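Local atomic coordinates of RNA-dependent RNA polymerase (Farallon virus, PDB entry 6DX5), a protein that probably replicates and transcribes the viral RNA genome as the L protein, of which this piece is the OTU cysteine protease domain linked to deubiquitinase activity. Residues A[37-42]-A[126-131]; A[61-66]-A[132-137]; A[111-116]-A[120-125]; A[141-146]-A[152-157]. All blocks are in the same frame, centred on the assembly; numbering follows the deposited sequence.

Contact 1. Residues A[37-42]-A[126-131]; sequences CFFRAF and TDEAEM
Glu-128 lays its aliphatic part against the Phe-39 ring while its carboxylate reaches past the interface. Glu-128 CB lies 3.8 Å from Phe-39 CE1, and Glu-128 CG, one bond further on, is 3.8 Å from Phe-39 CZ, so the methylenes follow the end of the ring. The chain then bends at chi2 (78°), which lifts the carboxylate off the phenyl group, their planes 67° apart. Beyond the ring OE1 is hydrogen-bonded to the hydroxyls of Tyr-122 and Tyr-113, and OE2 to the backbone N of Gly-125, the N-cap residue of the same helix, which probably holds both oxygens in place. Next to Phe-39 in sequence, Phe-38 brings the end of its ring to Ala-129: Phe-38 CZ is 3.6 Å from both CA and CB of Ala-129, whose small size lets the ring come close to the helix backbone. The axes of segments 37-42 and 126-131 approach to 10.5 Å and cross at -35°. Helix 37-47 occupies the place that in OTU proteases carries the nucleophilic cysteine near its start. It packs against helix 126-136 and also against strand 166-171, where Phe-38 touches Ile-168, while Phe-39 also rests on Trp-53 and Lys-57 of helix 53-66.

Contact 2. Residues A[61-66]-A[132-137]; sequences LGYARQ and LASALN
This is a small helix-to-helix contact near the surface of the OTU fold, made by one tyrosine lying against the last turns of a second helix. Tyr-63, near the end of helix 53-66, supplies the whole of one side; Ser-134 and Ala-135, close to the C-terminus of helix 126-136, supply the other. That helix ends in a Schellman motif: Asn-137, with positive phi, is the C-prime residue, the backbone N of the residue after it bonds back to Ala-133 O, and Asn-137 N makes a weak bond of 3.4 Å to Ser-134 O. The tyrosine therefore packs just before the chain leaves the helix and heads for the sheet.

The Tyr-63 side chain leaves its helix toward 132-137, and with CG anti to the backbone N (chi1 177°) the ring is laid along Ser-134 and Ala-135; the CA atoms of Tyr-63 and Ala-135 are 6.0 Å apart. The methyl group of Ala-135 sits beside the base of the ring, its CB 3.6 Å from Tyr-63 CD2. Further out, the ring presents a face to the backbone, and Ala-135 N stands 3.8 Å above its plane, displaced toward the rim. His-67 stacks on the same tyrosine ring, and on the buried side Leu-132 touches Val-56, Thr-59 and Ala-60 of helix 53-66. No hydrogen bond crosses between the two segments. Even the two hydroxyls, Tyr-63 OH and Ser-134 OG, remain 3.7 Å apart, and within the two segments the nearest atom to the phenol oxygen is a carbon: Tyr-63 OH lies 3.2 Å from Ser-134 CB.

Contact 3. Residues A[111-116]-A[120-125]; sequences DLYLED and EGYWGG
Tyr-122 folds back over the end of helix 103-117 and meets Tyr-113 and Asp-116 in the connection between two successive helices of the OTU fold. The loop that carries it runs down to Gly-125, the N-cap residue of helix 126-136, so the contact lies within the connection between helices 103-117 and 126-136.

Both tyrosines share one conformation but start from differently oriented backbones. In Tyr-122 the ring is swung fully opposite the main-chain nitrogen (chi1 179°), which sends it from the extended loop toward the helix. Tyr-113 adopts nearly the same rotamer (chi1 168°), but from a helical residue that itself points past the loop, and it is the far end of its ring that turns inward. The two side chains cross at about a right angle. Their meeting point is Tyr-113 CE1, 3.6 Å from Tyr-122 OH, an oblique approach rather than a ring stack. The two hydroxyl oxygens, Tyr-113 OH and Tyr-122 OH, lie 4.1 Å apart, a spacing suited to a shared partner, the carboxylate of Glu-128. A dithiothreitol molecule, probably from the crystallisation liquor, is hydrogen-bonded to the Tyr-122 hydroxyl in a pocket that Tyr-78, Trp-123 and Asp-127 also line.

Asp-116 directs its OD2 away to the Tyr-78 hydroxyl and turns main chain, more than side chain, to the loop. Its carbonyl lies obliquely beside the base of the phenol ring, with Asp-116 O 3.6 Å from Tyr-122 CB and likewise 3.6 Å from Tyr-122 CD2.

Contact 4. Residues A[141-146]-A[152-157]; sequences VIWNVN and LDVQKF
Val-154 CG2 lies at the apolar centre of this antiparallel beta hairpin, against the indole of Trp-143. It forms a CH-pi contact, 3.8 Å from the centroid of the six-membered ring and 18° off the normal. This methyl reaches the ring because it stands anti to the Val-154 backbone N. Over the same indole face comes Val-141 CG1, packed tightly at 3.5 Å from Val-154 CG2. Trp-143 and Val-154 form a non-hydrogen-bonded pair; between such pairs Ile-142 and Gln-155 exchange two backbone bonds, Ile-142 N to Gln-155 O (2.7 Å) and Gln-155 N to Ile-142 O (3.1 Å). Nearer the turn, Leu-152 and Asp-153 both face Asn-144 in a classic beta bulge: Asn-144 O takes Leu-152 N, while Asn-144 N gives to Asp-153 O.

On the other face the edge is polar. Gln-155, bent at chi2, donates from NE2 to Asn-144 OD1 at 2.7 Å, the two amide planes only 16° apart. A water accepts from Asn-144 ND2 and donates to Gln-155 OE1, bridging both amides and fixing their rotation. Asp-153 OD2 is also close to Asn-144 OD1, at 3.0 Å, an acceptor pair that probably costs some energy; Asp-153 OD1 forms a salt bridge with Arg-170 of the second subunit.

Strand 140-145 is flanked on its other side by strand 166-171, and strand 151-157 by strand 13-16, placing the hairpin inside the mixed sheet, while Phe-157 packs onto Ala-129, Glu-130 and Ala-133 of helix 126-136.

Overall arrangement
Helix 126-136 runs through the arrangement: contact 1 uses its first turns and contact 2 its last, with centres 11 Å apart, against helices 37-47 and 53-66 in turn. Contact 3, its centre about 12 Å from that of contact 1, is nested in the loops that contacts 1 and 2 close along the chain and leads into the start of this helix. Contacts 1 and 2 interleave in sequence, whereas contact 4 follows both on the hairpin of the mixed sheet. Contacts 3 and 4, about 22 Å apart between centres, lie on opposite sides of the chain's centre without touching. The shared helix thus joins the helical part of the OTU domain to its sheet.

Contact 1. Residues A[37-42]-A[126-131]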
# COMPACT_ATOMS: atom_id res chain seq x y z
N CYS A 37 4.23 -17.10 7.53
CA CYS A 37 3.02 -16.95 8.34
C CYS A 37 1.81 -16.49 7.51
O CYS A 37 0.68 -16.93 7.80
CB CYS A 37 3.25 -16.01 9.53
SG CYS A 37 3.89 -14.29 9.09
N PHE A 38 1.99 -15.63 6.48
CA PHE A 38 0.84 -15.31 5.63
C PHE A 38 0.31 -16.56 4.95
O PHE A 38 -0.90 -16.83 4.98
CB PHE A 38 1.16 -14.27 4.54
CG PHE A 38 -0.00 -14.08 3.59
CD1 PHE A 38 -0.04 -14.70 2.34
CD2 PHE A 38 -1.13 -13.37 3.99
CE1 PHE A 38 -1.16 -14.59 1.52
CE2 PHE A 38 -2.25 -13.24 3.15
CZ PHE A 38 -2.26 -13.87 1.94
N PHE A 39 1.20 -17.35 4.34
CA PHE A 39 0.73 -18.58 3.70
C PHE A 39 0.07 -19.50 4.72
O PHE A 39 -0.94 -20.14 4.41
CB PHE A 39 1.90 -19.28 2.97
CG PHE A 39 2.55 -18.43 1.91
CD1 PHE A 39 1.78 -17.81 0.92
CD2 PHE A 39 3.93 -18.21 1.92
CE1 PHE A 39 2.37 -16.99 -0.08
CE2 PHE A 39 4.55 -17.40 0.94
CZ PHE A 39 3.75 -16.79 -0.08
N ARG A 40 0.64 -19.56 5.95
CA ARG A 40 0.09 -20.43 7.00
C ARG A 40 -1.28 -19.96 7.47
O ARG A 40 -2.20 -20.77 7.72
CB ARG A 40 1.02 -20.48 8.21
CG ARG A 40 2.33 -21.23 7.93
CD ARG A 40 3.30 -21.12 9.15
NE ARG A 40 4.42 -22.02 8.92
CZ ARG A 40 4.37 -23.31 9.24
NH1 ARG A 40 3.28 -23.79 9.86
NH2 ARG A 40 5.40 -24.10 8.96
N ALA A 41 -1.43 -18.64 7.63
CA ALA A 41 -2.73 -18.09 8.00
C ALA A 41 -3.77 -18.42 6.93
O ALA A 41 -4.84 -18.97 7.22
CB ALA A 41 -2.61 -16.57 8.22
N PHE A 42 -3.43 -18.20 5.67
CA PHE A 42 -4.43 -18.49 4.65
C PHE A 42 -4.66 -20.00 4.57
O PHE A 42 -5.80 -20.46 4.53
CB PHE A 42 -4.03 -17.87 3.28
CG PHE A 42 -5.09 -18.04 2.24
CD1 PHE A 42 -6.19 -17.20 2.21
CD2 PHE A 42 -5.02 -19.08 1.33
CE1 PHE A 42 -7.20 -17.37 1.25
CE2 PHE A 42 -6.03 -19.28 0.37
CZ PHE A 42 -7.12 -18.42 0.33
N THR A 126 1.02 -9.16 1.16
CA THR A 126 -0.10 -8.66 0.35
C THR A 126 0.10 -8.93 -1.15
O THR A 126 -0.88 -9.16 -1.87
CB THR A 126 -0.31 -7.17 0.62
OG1 THR A 126 0.92 -6.47 0.40
CG2 THR A 126 -0.72 -6.94 2.08
N ASP A 127 1.34 -8.94 -1.65
CA ASP A 127 1.51 -9.23 -3.09
C ASP A 127 0.91 -10.59 -3.40
O ASP A 127 0.27 -10.77 -4.43
CB ASP A 127 2.97 -9.23 -3.50
CG ASP A 127 3.58 -7.82 -3.58
OD1 ASP A 127 2.90 -6.77 -3.38
OD2 ASP A 127 4.80 -7.80 -3.86
N GLU A 128 1.04 -11.53 -2.48
CA GLU A 128 0.49 -12.86 -2.71
C GLU A 128 -0.99 -12.95 -2.31
O GLU A 128 -1.72 -13.73 -2.93
CB GLU A 128 1.32 -13.92 -1.99
CG GLU A 128 2.73 -14.11 -2.63
CD GLU A 128 3.72 -13.02 -2.23
OE1 GLU A 128 4.64 -12.74 -3.07
OE2 GLU A 128 3.58 -12.46 -1.09
N ALA A 129 -1.47 -12.16 -1.32
CA ALA A 129 -2.92 -12.07 -1.11
C ALA A 129 -3.65 -11.71 -2.41
O ALA A 129 -4.69 -12.29 -2.73
CB ALA A 129 -3.26 -11.02 -0.03
N GLU A 130 -3.13 -10.76 -3.16
CA GLU A 130 -3.76 -10.40 -4.41
C GLU A 130 -3.81 -11.59 -5.37
O GLU A 130 -4.81 -11.81 -6.07
CB GLU A 130 -3.01 -9.23 -5.01
CG GLU A 130 -3.39 -8.91 -6.41
CD GLU A 130 -2.72 -7.64 -6.95
OE1 GLU A 130 -1.58 -7.29 -6.53
OE2 GLU A 130 -3.40 -6.96 -7.80
N MET A 131 -2.72 -12.37 -5.42
CA MET A 131 -2.65 -13.49 -6.36
C MET A 131 -3.65 -14.56 -5.97
O MET A 131 -4.38 -15.08 -6.83
CB MET A 131 -1.23 -14.05 -6.34
CG MET A 131 -0.18 -13.00 -6.89
SD MET A 131 1.47 -13.64 -6.66
CE MET A 131 2.49 -12.13 -7.02

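Contact 2. Residues A[61-66]-A[132-137]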
# COMPACT_ATOMS: atom_id res chain seq x y z
N LEU A 61 2.44 -18.49 -6.60
CA LEU A 61 3.51 -18.32 -7.58
C LEU A 61 3.11 -18.90 -8.95
O LEU A 61 3.50 -18.35 -10.00
CB LEU A 61 4.79 -18.97 -7.10
CG LEU A 61 5.71 -18.19 -6.15
CD1 LEU A 61 4.94 -17.45 -5.09
CD2 LEU A 61 6.71 -19.14 -5.49
N GLY A 62 2.38 -20.02 -8.98
CA GLY A 62 1.96 -20.55 -10.28
C GLY A 62 1.01 -19.58 -10.97
O GLY A 62 1.09 -19.36 -12.17
N TYR A 63 0.10 -18.98 -10.18
CA TYR A 63 -0.76 -17.93 -10.70
C TYR A 63 0.07 -16.79 -11.29
O TYR A 63 -0.27 -16.25 -12.36
CB TYR A 63 -1.71 -17.42 -9.59
CG TYR A 63 -2.56 -16.27 -10.06
CD1 TYR A 63 -2.15 -14.94 -9.86
CD2 TYR A 63 -3.72 -16.51 -10.79
CE1 TYR A 63 -2.90 -13.86 -10.35
CE2 TYR A 63 -4.48 -15.44 -11.30
CZ TYR A 63 -4.06 -14.12 -11.05
OH TYR A 63 -4.80 -13.05 -11.55
N ALA A 64 1.11 -16.35 -10.57
CA ALA A 64 1.91 -15.24 -11.09
C ALA A 64 2.60 -15.59 -12.42
O ALA A 64 2.68 -14.74 -13.32
CB ALA A 64 2.94 -14.82 -10.06
N ARG A 65 3.10 -16.82 -12.58
CA ARG A 65 3.74 -17.23 -13.84
C ARG A 65 2.77 -17.09 -15.01
O ARG A 65 3.16 -16.73 -16.12
CB ARG A 65 4.22 -18.69 -13.77
CG ARG A 65 5.41 -18.93 -12.85
CD ARG A 65 6.03 -20.36 -12.97
NE ARG A 65 6.95 -20.60 -11.85
CZ ARG A 65 6.58 -21.15 -10.68
NH1 ARG A 65 5.32 -21.56 -10.50
NH2 ARG A 65 7.47 -21.31 -9.70
N GLN A 66 1.51 -17.39 -14.78
CA GLN A 66 0.52 -17.42 -15.84
C GLN A 66 -0.20 -16.08 -16.02
O GLN A 66 -0.71 -15.82 -17.11
CB GLN A 66 -0.45 -18.54 -15.50
CG GLN A 66 -1.27 -19.05 -16.59
CD GLN A 66 -0.45 -19.36 -17.82
OE1 GLN A 66 -0.95 -19.17 -18.92
NE2 GLN A 66 0.79 -19.87 -17.64
N LEU A 132 -3.67 -14.90 -4.67
CA LEU A 132 -4.54 -15.95 -4.17
C LEU A 132 -6.00 -15.59 -4.39
O LEU A 132 -6.80 -16.45 -4.73
CB LEU A 132 -4.27 -16.14 -2.68
CG LEU A 132 -2.91 -16.78 -2.40
CD1 LEU A 132 -2.64 -16.74 -0.86
CD2 LEU A 132 -3.03 -18.24 -2.93
N ALA A 133 -6.36 -14.31 -4.17
CA ALA A 133 -7.74 -13.90 -4.34
C ALA A 133 -8.21 -14.13 -5.77
O ALA A 133 -9.29 -14.68 -6.00
CB ALA A 133 -7.91 -12.42 -3.96
N SER A 134 -7.36 -13.77 -6.75
CA SER A 134 -7.70 -14.00 -8.15
C SER A 134 -7.57 -15.48 -8.50
O SER A 134 -8.43 -16.04 -9.19
CB SER A 134 -6.82 -13.16 -9.06
OG SER A 134 -7.02 -11.78 -8.81
N ALA A 135 -6.47 -16.12 -8.08
CA ALA A 135 -6.28 -17.52 -8.45
C ALA A 135 -7.45 -18.36 -7.98
O ALA A 135 -7.94 -19.21 -8.71
CB ALA A 135 -4.98 -18.08 -7.84
N LEU A 136 -7.92 -18.16 -6.74
CA LEU A 136 -8.93 -19.06 -6.18
C LEU A 136 -10.33 -18.48 -6.25
O LEU A 136 -11.26 -19.14 -5.82
CB LEU A 136 -8.62 -19.42 -4.72
CG LEU A 136 -7.23 -20.01 -4.55
CD1 LEU A 136 -6.78 -19.97 -3.08
CD2 LEU A 136 -7.25 -21.45 -5.09
N ASN A 137 -10.49 -17.26 -6.79
CA ASN A 137 -11.80 -16.58 -6.84
C ASN A 137 -12.42 -16.40 -5.45
O ASN A 137 -13.58 -16.73 -5.23
CB ASN A 137 -12.78 -17.33 -7.76
CG ASN A 137 -14.01 -16.53 -8.04
OD1 ASN A 137 -13.99 -15.28 -7.97
ND2 ASN A 137 -15.11 -17.21 -8.37

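Contact 3. Residues A[111-116]-A[120-125]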
# COMPACT_ATOMS: atom_id res chain seq x y z
N ASP A 111 10.61 -12.97 -13.83
CA ASP A 111 11.75 -13.80 -13.41
C ASP A 111 12.43 -13.25 -12.15
O ASP A 111 12.85 -14.03 -11.28
CB ASP A 111 12.77 -13.97 -14.55
CG ASP A 111 12.18 -14.69 -15.79
OD1 ASP A 111 12.62 -14.34 -16.91
OD2 ASP A 111 11.29 -15.58 -15.66
N LEU A 112 12.56 -11.91 -12.03
CA LEU A 112 13.10 -11.36 -10.80
C LEU A 112 12.19 -11.68 -9.61
O LEU A 112 12.67 -12.06 -8.54
CB LEU A 112 13.30 -9.85 -10.93
CG LEU A 112 14.36 -9.40 -11.96
CD1 LEU A 112 14.32 -7.89 -12.17
CD2 LEU A 112 15.76 -9.84 -11.59
N TYR A 113 10.87 -11.53 -9.78
CA TYR A 113 9.95 -11.86 -8.71
C TYR A 113 10.13 -13.30 -8.27
O TYR A 113 10.27 -13.58 -7.08
CB TYR A 113 8.49 -11.60 -9.14
CG TYR A 113 7.48 -12.21 -8.16
CD1 TYR A 113 7.26 -11.63 -6.91
CD2 TYR A 113 6.78 -13.36 -8.48
CE1 TYR A 113 6.39 -12.20 -6.01
CE2 TYR A 113 5.90 -13.94 -7.57
CZ TYR A 113 5.70 -13.33 -6.36
OH TYR A 113 4.83 -13.88 -5.46
N LEU A 114 10.11 -14.24 -9.22
CA LEU A 114 10.25 -15.65 -8.89
C LEU A 114 11.59 -15.94 -8.20
O LEU A 114 11.65 -16.78 -7.30
CB LEU A 114 10.13 -16.51 -10.16
CG LEU A 114 8.74 -16.40 -10.76
CD1 LEU A 114 8.66 -17.14 -12.05
CD2 LEU A 114 7.76 -16.94 -9.70
N GLU A 115 12.67 -15.26 -8.61
CA GLU A 115 13.96 -15.48 -7.93
C GLU A 115 13.88 -15.16 -6.44
O GLU A 115 14.45 -15.89 -5.62
CB GLU A 115 15.07 -14.66 -8.59
CG GLU A 115 15.63 -15.31 -9.86
CD GLU A 115 16.69 -14.46 -10.58
OE1 GLU A 115 17.42 -13.69 -9.90
OE2 GLU A 115 16.78 -14.58 -11.82
N ASP A 116 13.19 -14.07 -6.07
CA ASP A 116 13.00 -13.79 -4.65
C ASP A 116 11.99 -14.73 -4.05
O ASP A 116 12.22 -15.32 -2.98
CB ASP A 116 12.55 -12.35 -4.42
CG ASP A 116 13.68 -11.33 -4.61
OD1 ASP A 116 14.88 -11.70 -4.74
OD2 ASP A 116 13.33 -10.12 -4.63
N GLU A 120 13.37 -20.14 0.17
CA GLU A 120 12.71 -20.60 1.40
C GLU A 120 12.56 -19.48 2.42
O GLU A 120 11.64 -19.51 3.24
CB GLU A 120 13.45 -21.77 2.06
CG GLU A 120 13.77 -22.96 1.17
CD GLU A 120 15.13 -22.79 0.48
OE1 GLU A 120 15.48 -21.63 0.10
OE2 GLU A 120 15.85 -23.81 0.29
N GLY A 121 13.46 -18.49 2.40
CA GLY A 121 13.40 -17.37 3.33
C GLY A 121 12.46 -16.24 2.96
O GLY A 121 12.43 -15.22 3.65
N TYR A 122 11.67 -16.40 1.91
CA TYR A 122 10.82 -15.32 1.44
C TYR A 122 9.63 -15.09 2.37
O TYR A 122 8.99 -16.02 2.83
CB TYR A 122 10.30 -15.67 0.04
CG TYR A 122 9.36 -14.64 -0.58
CD1 TYR A 122 8.02 -14.95 -0.79
CD2 TYR A 122 9.85 -13.41 -1.01
CE1 TYR A 122 7.17 -14.06 -1.40
CE2 TYR A 122 9.00 -12.51 -1.62
CZ TYR A 122 7.68 -12.84 -1.83
OH TYR A 122 6.86 -11.93 -2.45
N TRP A 123 9.32 -13.83 2.60
CA TRP A 123 8.21 -13.42 3.45
C TRP A 123 6.99 -13.14 2.59
O TRP A 123 6.85 -12.04 2.02
CB TRP A 123 8.61 -12.19 4.25
CG TRP A 123 9.35 -12.52 5.49
CD1 TRP A 123 10.67 -12.84 5.59
CD2 TRP A 123 8.82 -12.54 6.82
NE1 TRP A 123 11.01 -13.06 6.90
CE2 TRP A 123 9.90 -12.89 7.68
CE3 TRP A 123 7.56 -12.30 7.37
CZ2 TRP A 123 9.75 -13.04 9.06
CZ3 TRP A 123 7.42 -12.42 8.74
CH2 TRP A 123 8.51 -12.78 9.58
N GLY A 124 6.06 -14.09 2.54
CA GLY A 124 4.81 -13.86 1.83
C GLY A 124 4.02 -12.71 2.45
O GLY A 124 4.21 -12.36 3.61
N GLY A 125 3.11 -12.11 1.65
CA GLY A 125 2.33 -10.99 2.17
C GLY A 125 1.28 -10.48 1.21
O GLY A 125 0.74 -11.27 0.46

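Contact 4. Residues A[141-146]-A[152-157]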
# COMPACT_ATOMS: atom_id res chain seq x y z
N VAL A 141 -9.38 -10.56 3.36
CA VAL A 141 -9.39 -9.30 4.08
C VAL A 141 -8.17 -9.27 4.99
O VAL A 141 -7.93 -10.23 5.72
CB VAL A 141 -10.68 -9.15 4.90
CG1 VAL A 141 -10.69 -7.84 5.56
CG2 VAL A 141 -11.90 -9.34 3.98
N ILE A 142 -7.40 -8.18 4.93
CA ILE A 142 -6.21 -8.02 5.77
C ILE A 142 -6.52 -6.91 6.77
O ILE A 142 -6.72 -5.76 6.39
CB ILE A 142 -4.96 -7.64 4.96
CG1 ILE A 142 -4.75 -8.56 3.75
CG2 ILE A 142 -3.74 -7.65 5.91
CD1 ILE A 142 -4.24 -9.88 4.11
N TRP A 143 -6.55 -7.25 8.05
CA TRP A 143 -6.82 -6.26 9.09
C TRP A 143 -5.48 -5.90 9.73
O TRP A 143 -4.83 -6.75 10.35
CB TRP A 143 -7.78 -6.82 10.16
CG TRP A 143 -9.11 -7.30 9.68
CD1 TRP A 143 -9.39 -8.52 9.13
CD2 TRP A 143 -10.33 -6.55 9.65
NE1 TRP A 143 -10.72 -8.58 8.78
CE2 TRP A 143 -11.31 -7.38 9.09
CE3 TRP A 143 -10.69 -5.25 10.06
CZ2 TRP A 143 -12.65 -6.97 8.90
CZ3 TRP A 143 -12.03 -4.84 9.89
CH2 TRP A 143 -12.98 -5.69 9.29
N ASN A 144 -5.07 -4.66 9.59
CA ASN A 144 -3.83 -4.21 10.21
C ASN A 144 -4.17 -3.68 11.59
O ASN A 144 -4.95 -2.72 11.73
CB ASN A 144 -3.17 -3.12 9.35
CG ASN A 144 -2.93 -3.58 7.92
OD1 ASN A 144 -3.63 -3.14 6.99
ND2 ASN A 144 -2.02 -4.51 7.75
N VAL A 145 -3.56 -4.25 12.62
CA VAL A 145 -3.92 -3.87 13.97
C VAL A 145 -2.69 -3.41 14.74
O VAL A 145 -1.54 -3.70 14.37
CB VAL A 145 -4.58 -5.03 14.69
CG1 VAL A 145 -5.81 -5.48 13.92
CG2 VAL A 145 -3.53 -6.15 14.86
N ASN A 146 -2.93 -2.68 15.83
CA ASN A 146 -1.81 -2.33 16.68
C ASN A 146 -1.67 -3.47 17.69
O ASN A 146 -2.29 -4.53 17.55
CB ASN A 146 -2.01 -0.96 17.32
CG ASN A 146 -3.27 -0.89 18.08
OD1 ASN A 146 -3.95 -1.89 18.22
ND2 ASN A 146 -3.61 0.30 18.58
N LEU A 152 -6.08 -0.49 12.71
CA LEU A 152 -5.56 0.76 12.15
C LEU A 152 -6.18 1.03 10.78
O LEU A 152 -6.64 2.14 10.52
CB LEU A 152 -4.03 0.71 12.02
CG LEU A 152 -3.16 0.48 13.26
CD1 LEU A 152 -1.80 -0.18 12.94
CD2 LEU A 152 -2.94 1.81 13.87
N ASP A 153 -6.18 0.03 9.89
CA ASP A 153 -6.94 0.12 8.65
C ASP A 153 -7.04 -1.30 8.10
O ASP A 153 -6.52 -2.25 8.69
CB ASP A 153 -6.30 1.09 7.64
CG ASP A 153 -4.81 0.87 7.47
OD1 ASP A 153 -4.01 1.80 7.75
OD2 ASP A 153 -4.45 -0.27 7.07
N VAL A 154 -7.77 -1.44 6.99
CA VAL A 154 -8.09 -2.77 6.49
C VAL A 154 -8.21 -2.69 4.97
O VAL A 154 -8.73 -1.71 4.45
CB VAL A 154 -9.36 -3.32 7.16
CG1 VAL A 154 -10.47 -2.35 7.02
CG2 VAL A 154 -9.74 -4.67 6.60
N GLN A 155 -7.66 -3.70 4.27
CA GLN A 155 -7.76 -3.90 2.84
C GLN A 155 -8.45 -5.22 2.57
O GLN A 155 -8.40 -6.17 3.38
CB GLN A 155 -6.41 -3.93 2.14
CG GLN A 155 -5.52 -2.79 2.39
CD GLN A 155 -4.43 -3.13 3.42
OE1 GLN A 155 -3.55 -4.02 3.20
NE2 GLN A 155 -4.48 -2.42 4.56
N LYS A 156 -9.05 -5.30 1.39
CA LYS A 156 -9.85 -6.45 0.96
C LYS A 156 -9.53 -6.69 -0.52
O LYS A 156 -9.69 -5.80 -1.35
CB LYS A 156 -11.32 -6.14 1.18
CG LYS A 156 -12.40 -7.11 0.71
CD LYS A 156 -13.71 -6.62 1.34
CE LYS A 156 -14.80 -6.19 0.36
NZ LYS A 156 -14.91 -7.02 -0.85
N PHE A 157 -9.01 -7.87 -0.85
CA PHE A 157 -8.85 -8.30 -2.22
C PHE A 157 -10.07 -9.14 -2.56
O PHE A 157 -10.30 -10.16 -1.91
CB PHE A 157 -7.58 -9.12 -2.39
CG PHE A 157 -6.33 -8.36 -2.10
CD1 PHE A 157 -5.66 -7.72 -3.13
CD2 PHE A 157 -5.79 -8.31 -0.82
CE1 PHE A 157 -4.48 -7.03 -2.90
CE2 PHE A 157 -4.61 -7.60 -0.59
CZ PHE A 157 -3.96 -6.98 -1.64
O HOH W 1 -1.13 -4.82 5.15